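Local coordinates for protein TsrE (Streptomyces laurentii, PDB 7CWW) that probably catalyses the formal [4+2] cycloaddition that closes the central ring of the thiopeptide antibiotic thiostrepton, at residues Y194-L205 with Y339-Y349. Sequence-based numbering, arbitrary orientation.
Sequences YEKNRELLRPRL and YLIARAFEEEY
Knobs-into-holes packing joins helices 183-211 and 331-349: Tyr194 fits among Leu340, Arg343, Ala344 and Glu347, and Leu205 among Ile341, Ala344, Phe345 and Tyr349. Between these two knobs, the small Ala344 lets the backbones close up, its CA lying 5.2 Å from the CA of Arg202, and its methyl is itself a knob among Tyr194, Leu201, Arg202 and Leu205. The axes of segments 194-205 and 339-349 cross at -73° and approach to 9.0 Å.

Tyr194 suits its place because its flat ring packs while its hydroxyl reaches the carboxylate of Glu347. With CG anti to the backbone N (chi1 178°), the ring is directed into the partner helix, and Glu347 comes to meet it from the opposite direction; Arg343 CB sits over the ring centre in a CH-pi contact, 3.6 Å from the centroid, while Arg198 CB backs the other face. The hydroxyl donates to Glu347 OE1 at 2.7 Å, meeting it from above the carboxylate plane.

In this all-helical part of the lantibiotic dehydratase C-terminal-type fold, a salt-bridge network borders the apolar core. The long, extended Glu347 reaches Arg198, whose NH1 lies 2.6 Å from Glu347 OE2, the guanidinium and carboxylate being nearly coplanar. Arg343 folds back, Tyr194 CD2 lying over one face of its inclined guanidinium, and its NH1 donates to Tyr339 OH at 2.7 Å; the carboxylate of Glu347 would temper the nearness of the Arg198 and Arg343 charges. Arg202 holds Glu348 side-on, NE and NH2 both donating to OE1, with NE at 3.0 Å; Glu348 OE2 turns to Arg206.

At the far end, branched Leu205 spreads two methyls: CD1 lies over the centre of the Phe345 ring, 3.8 Å from its centroid, and CD2 meets the edge of Tyr349. Val143 of helix 131-149 also touches Leu205, tying the crossing to a third helix.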
# COMPACT_ATOMS: atom_id res chain seq x y z
N TYR A 194 4.74 -10.63 -17.34
CA TYR A 194 4.69 -11.86 -16.55
C TYR A 194 5.43 -12.99 -17.25
O TYR A 194 6.17 -13.74 -16.61
CB TYR A 194 3.25 -12.27 -16.27
CG TYR A 194 3.17 -13.58 -15.50
CD1 TYR A 194 3.60 -13.65 -14.18
CD2 TYR A 194 2.71 -14.75 -16.11
CE1 TYR A 194 3.56 -14.84 -13.47
CE2 TYR A 194 2.68 -15.96 -15.40
CZ TYR A 194 3.10 -15.99 -14.08
OH TYR A 194 3.07 -17.16 -13.35
N GLU A 195 5.25 -13.12 -18.58
CA GLU A 195 5.94 -14.17 -19.33
C GLU A 195 7.45 -14.09 -19.14
O GLU A 195 8.13 -15.11 -19.00
CB GLU A 195 5.60 -14.10 -20.81
CG GLU A 195 4.13 -14.02 -21.14
CD GLU A 195 3.42 -15.33 -20.92
OE1 GLU A 195 3.80 -16.33 -21.56
OE2 GLU A 195 2.47 -15.37 -20.10
N LYS A 196 8.00 -12.87 -19.14
CA LYS A 196 9.44 -12.70 -18.99
C LYS A 196 9.94 -13.12 -17.61
O LYS A 196 11.09 -13.53 -17.47
CB LYS A 196 9.83 -11.24 -19.25
CG LYS A 196 9.97 -10.86 -20.71
CD LYS A 196 10.17 -9.36 -20.87
CE LYS A 196 9.86 -8.91 -22.30
NZ LYS A 196 9.73 -7.43 -22.41
N ASN A 197 9.09 -13.02 -16.58
CA ASN A 197 9.54 -13.22 -15.21
C ASN A 197 8.88 -14.41 -14.52
O ASN A 197 9.11 -14.62 -13.32
CB ASN A 197 9.29 -11.94 -14.39
CG ASN A 197 10.13 -10.78 -14.88
OD1 ASN A 197 11.29 -10.64 -14.51
ND2 ASN A 197 9.54 -9.93 -15.71
N ARG A 198 8.10 -15.21 -15.25
CA ARG A 198 7.35 -16.31 -14.64
C ARG A 198 8.26 -17.30 -13.93
O ARG A 198 7.96 -17.76 -12.82
CB ARG A 198 6.51 -17.00 -15.71
CG ARG A 198 6.44 -18.51 -15.58
CD ARG A 198 5.26 -19.06 -16.37
NE ARG A 198 5.31 -18.61 -17.76
CZ ARG A 198 4.25 -18.23 -18.47
NH1 ARG A 198 3.04 -18.23 -17.92
NH2 ARG A 198 4.40 -17.86 -19.72
N GLU A 199 9.37 -17.67 -14.56
CA GLU A 199 10.20 -18.73 -13.99
C GLU A 199 10.91 -18.27 -12.72
O GLU A 199 11.28 -19.12 -11.90
CB GLU A 199 11.21 -19.24 -15.02
CG GLU A 199 10.59 -19.64 -16.35
CD GLU A 199 10.26 -18.43 -17.23
OE1 GLU A 199 9.31 -18.52 -18.03
OE2 GLU A 199 10.95 -17.40 -17.10
N LEU A 200 11.09 -16.97 -12.53
CA LEU A 200 11.62 -16.45 -11.28
C LEU A 200 10.52 -16.21 -10.24
O LEU A 200 10.74 -16.45 -9.05
CB LEU A 200 12.39 -15.15 -11.53
CG LEU A 200 13.84 -15.35 -11.96
CD1 LEU A 200 14.29 -14.26 -12.92
CD2 LEU A 200 14.77 -15.41 -10.75
N LEU A 201 9.34 -15.77 -10.67
CA LEU A 201 8.32 -15.33 -9.73
C LEU A 201 7.64 -16.51 -9.02
O LEU A 201 7.36 -16.43 -7.82
CB LEU A 201 7.27 -14.50 -10.45
CG LEU A 201 7.73 -13.14 -10.97
CD1 LEU A 201 6.67 -12.62 -11.93
CD2 LEU A 201 7.94 -12.18 -9.83
N ARG A 202 7.34 -17.58 -9.76
CA ARG A 202 6.53 -18.66 -9.19
C ARG A 202 7.25 -19.38 -8.04
O ARG A 202 6.65 -19.50 -6.96
CB ARG A 202 6.07 -19.61 -10.29
CG ARG A 202 4.91 -19.03 -11.11
CD ARG A 202 4.52 -19.92 -12.26
NE ARG A 202 4.37 -21.30 -11.82
CZ ARG A 202 4.02 -22.30 -12.62
NH1 ARG A 202 3.78 -22.08 -13.90
NH2 ARG A 202 3.91 -23.53 -12.13
N PRO A 203 8.50 -19.84 -8.18
CA PRO A 203 9.15 -20.48 -7.02
C PRO A 203 9.43 -19.51 -5.88
O PRO A 203 9.37 -19.93 -4.71
CB PRO A 203 10.44 -21.07 -7.60
CG PRO A 203 10.66 -20.35 -8.89
CD PRO A 203 9.30 -20.00 -9.41
N ARG A 204 9.72 -18.24 -6.16
CA ARG A 204 9.86 -17.27 -5.09
C ARG A 204 8.56 -17.14 -4.29
O ARG A 204 8.57 -17.17 -3.06
CB ARG A 204 10.29 -15.91 -5.67
CG ARG A 204 10.60 -14.84 -4.62
CD ARG A 204 11.65 -15.30 -3.62
NE ARG A 204 11.97 -14.28 -2.62
CZ ARG A 204 12.43 -14.54 -1.40
NH1 ARG A 204 12.69 -13.54 -0.56
NH2 ARG A 204 12.64 -15.79 -1.01
N LEU A 205 7.44 -17.03 -5.00
CA LEU A 205 6.14 -16.91 -4.34
C LEU A 205 5.82 -18.14 -3.49
O LEU A 205 5.36 -18.01 -2.35
CB LEU A 205 5.04 -16.68 -5.38
CG LEU A 205 3.63 -16.58 -4.78
CD1 LEU A 205 2.91 -15.28 -5.18
CD2 LEU A 205 2.79 -17.79 -5.14
N TYR A 339 -0.26 -7.39 -10.39
CA TYR A 339 -0.54 -8.30 -11.49
C TYR A 339 0.38 -9.52 -11.44
O TYR A 339 -0.08 -10.66 -11.60
CB TYR A 339 -0.38 -7.56 -12.82
CG TYR A 339 -0.67 -8.45 -14.01
CD1 TYR A 339 -1.96 -8.59 -14.50
CD2 TYR A 339 0.35 -9.17 -14.63
CE1 TYR A 339 -2.24 -9.42 -15.58
CE2 TYR A 339 0.08 -10.00 -15.70
CZ TYR A 339 -1.21 -10.12 -16.18
OH TYR A 339 -1.47 -10.95 -17.24
N LEU A 340 1.68 -9.29 -11.25
CA LEU A 340 2.64 -10.39 -11.19
C LEU A 340 2.32 -11.35 -10.06
O LEU A 340 2.43 -12.57 -10.22
CB LEU A 340 4.06 -9.83 -11.02
CG LEU A 340 4.60 -8.97 -12.16
CD1 LEU A 340 6.02 -8.53 -11.82
CD2 LEU A 340 4.56 -9.69 -13.50
N ILE A 341 1.95 -10.82 -8.89
CA ILE A 341 1.61 -11.67 -7.76
C ILE A 341 0.37 -12.51 -8.08
O ILE A 341 0.33 -13.72 -7.79
CB ILE A 341 1.39 -10.83 -6.50
CG1 ILE A 341 2.72 -10.22 -6.06
CG2 ILE A 341 0.77 -11.70 -5.37
CD1 ILE A 341 2.61 -9.20 -4.96
N ALA A 342 -0.67 -11.87 -8.62
CA ALA A 342 -1.90 -12.60 -8.91
C ALA A 342 -1.66 -13.72 -9.92
O ALA A 342 -2.10 -14.85 -9.72
CB ALA A 342 -2.97 -11.62 -9.42
N ARG A 343 -0.94 -13.41 -11.01
CA ARG A 343 -0.68 -14.42 -12.02
C ARG A 343 0.17 -15.56 -11.46
O ARG A 343 -0.07 -16.73 -11.77
CB ARG A 343 0.03 -13.80 -13.24
CG ARG A 343 -0.83 -12.89 -14.10
CD ARG A 343 -1.88 -13.65 -14.90
NE ARG A 343 -1.31 -14.76 -15.65
CZ ARG A 343 -0.76 -14.68 -16.86
NH1 ARG A 343 -0.68 -13.51 -17.50
NH2 ARG A 343 -0.29 -15.78 -17.43
N ALA A 344 1.17 -15.23 -10.65
CA ALA A 344 2.01 -16.28 -10.07
C ALA A 344 1.21 -17.17 -9.12
O ALA A 344 1.36 -18.40 -9.14
CB ALA A 344 3.21 -15.67 -9.37
N PHE A 345 0.36 -16.58 -8.27
CA PHE A 345 -0.56 -17.40 -7.46
C PHE A 345 -1.40 -18.30 -8.35
O PHE A 345 -1.54 -19.50 -8.10
CB PHE A 345 -1.50 -16.50 -6.65
CG PHE A 345 -1.04 -16.18 -5.26
CD1 PHE A 345 -0.83 -17.19 -4.32
CD2 PHE A 345 -0.88 -14.86 -4.86
CE1 PHE A 345 -0.45 -16.88 -3.02
CE2 PHE A 345 -0.50 -14.53 -3.57
CZ PHE A 345 -0.28 -15.55 -2.64
N GLU A 346 -1.99 -17.72 -9.40
CA GLU A 346 -2.92 -18.44 -10.26
C GLU A 346 -2.27 -19.66 -10.89
O GLU A 346 -2.85 -20.75 -10.90
CB GLU A 346 -3.42 -17.49 -11.35
CG GLU A 346 -4.72 -17.87 -11.97
CD GLU A 346 -5.16 -16.82 -12.98
OE1 GLU A 346 -4.85 -16.98 -14.18
OE2 GLU A 346 -5.75 -15.81 -12.54
N GLU A 347 -1.07 -19.49 -11.45
CA GLU A 347 -0.40 -20.61 -12.11
C GLU A 347 0.22 -21.57 -11.11
O GLU A 347 0.21 -22.79 -11.32
CB GLU A 347 0.67 -20.10 -13.06
CG GLU A 347 0.14 -19.64 -14.41
CD GLU A 347 1.24 -19.20 -15.35
OE1 GLU A 347 2.42 -19.23 -14.94
OE2 GLU A 347 0.92 -18.82 -16.50
N GLU A 348 0.80 -21.05 -10.02
CA GLU A 348 1.52 -21.93 -9.11
C GLU A 348 0.57 -22.89 -8.40
O GLU A 348 0.94 -24.05 -8.16
CB GLU A 348 2.33 -21.11 -8.11
CG GLU A 348 3.22 -21.94 -7.20
CD GLU A 348 4.23 -22.79 -7.95
OE1 GLU A 348 4.60 -22.43 -9.10
OE2 GLU A 348 4.66 -23.81 -7.40
N TYR A 349 -0.65 -22.45 -8.09
CA TYR A 349 -1.61 -23.27 -7.37
C TYR A 349 -2.82 -23.66 -8.20
O TYR A 349 -3.78 -24.22 -7.65
CB TYR A 349 -2.07 -22.57 -6.09
CG TYR A 349 -0.93 -22.23 -5.16
CD1 TYR A 349 -0.39 -23.20 -4.31
CD2 TYR A 349 -0.38 -20.96 -5.14
CE1 TYR A 349 0.66 -22.90 -3.45
CE2 TYR A 349 0.67 -20.64 -4.29
CZ TYR A 349 1.18 -21.61 -3.44
OH TYR A 349 2.22 -21.29 -2.59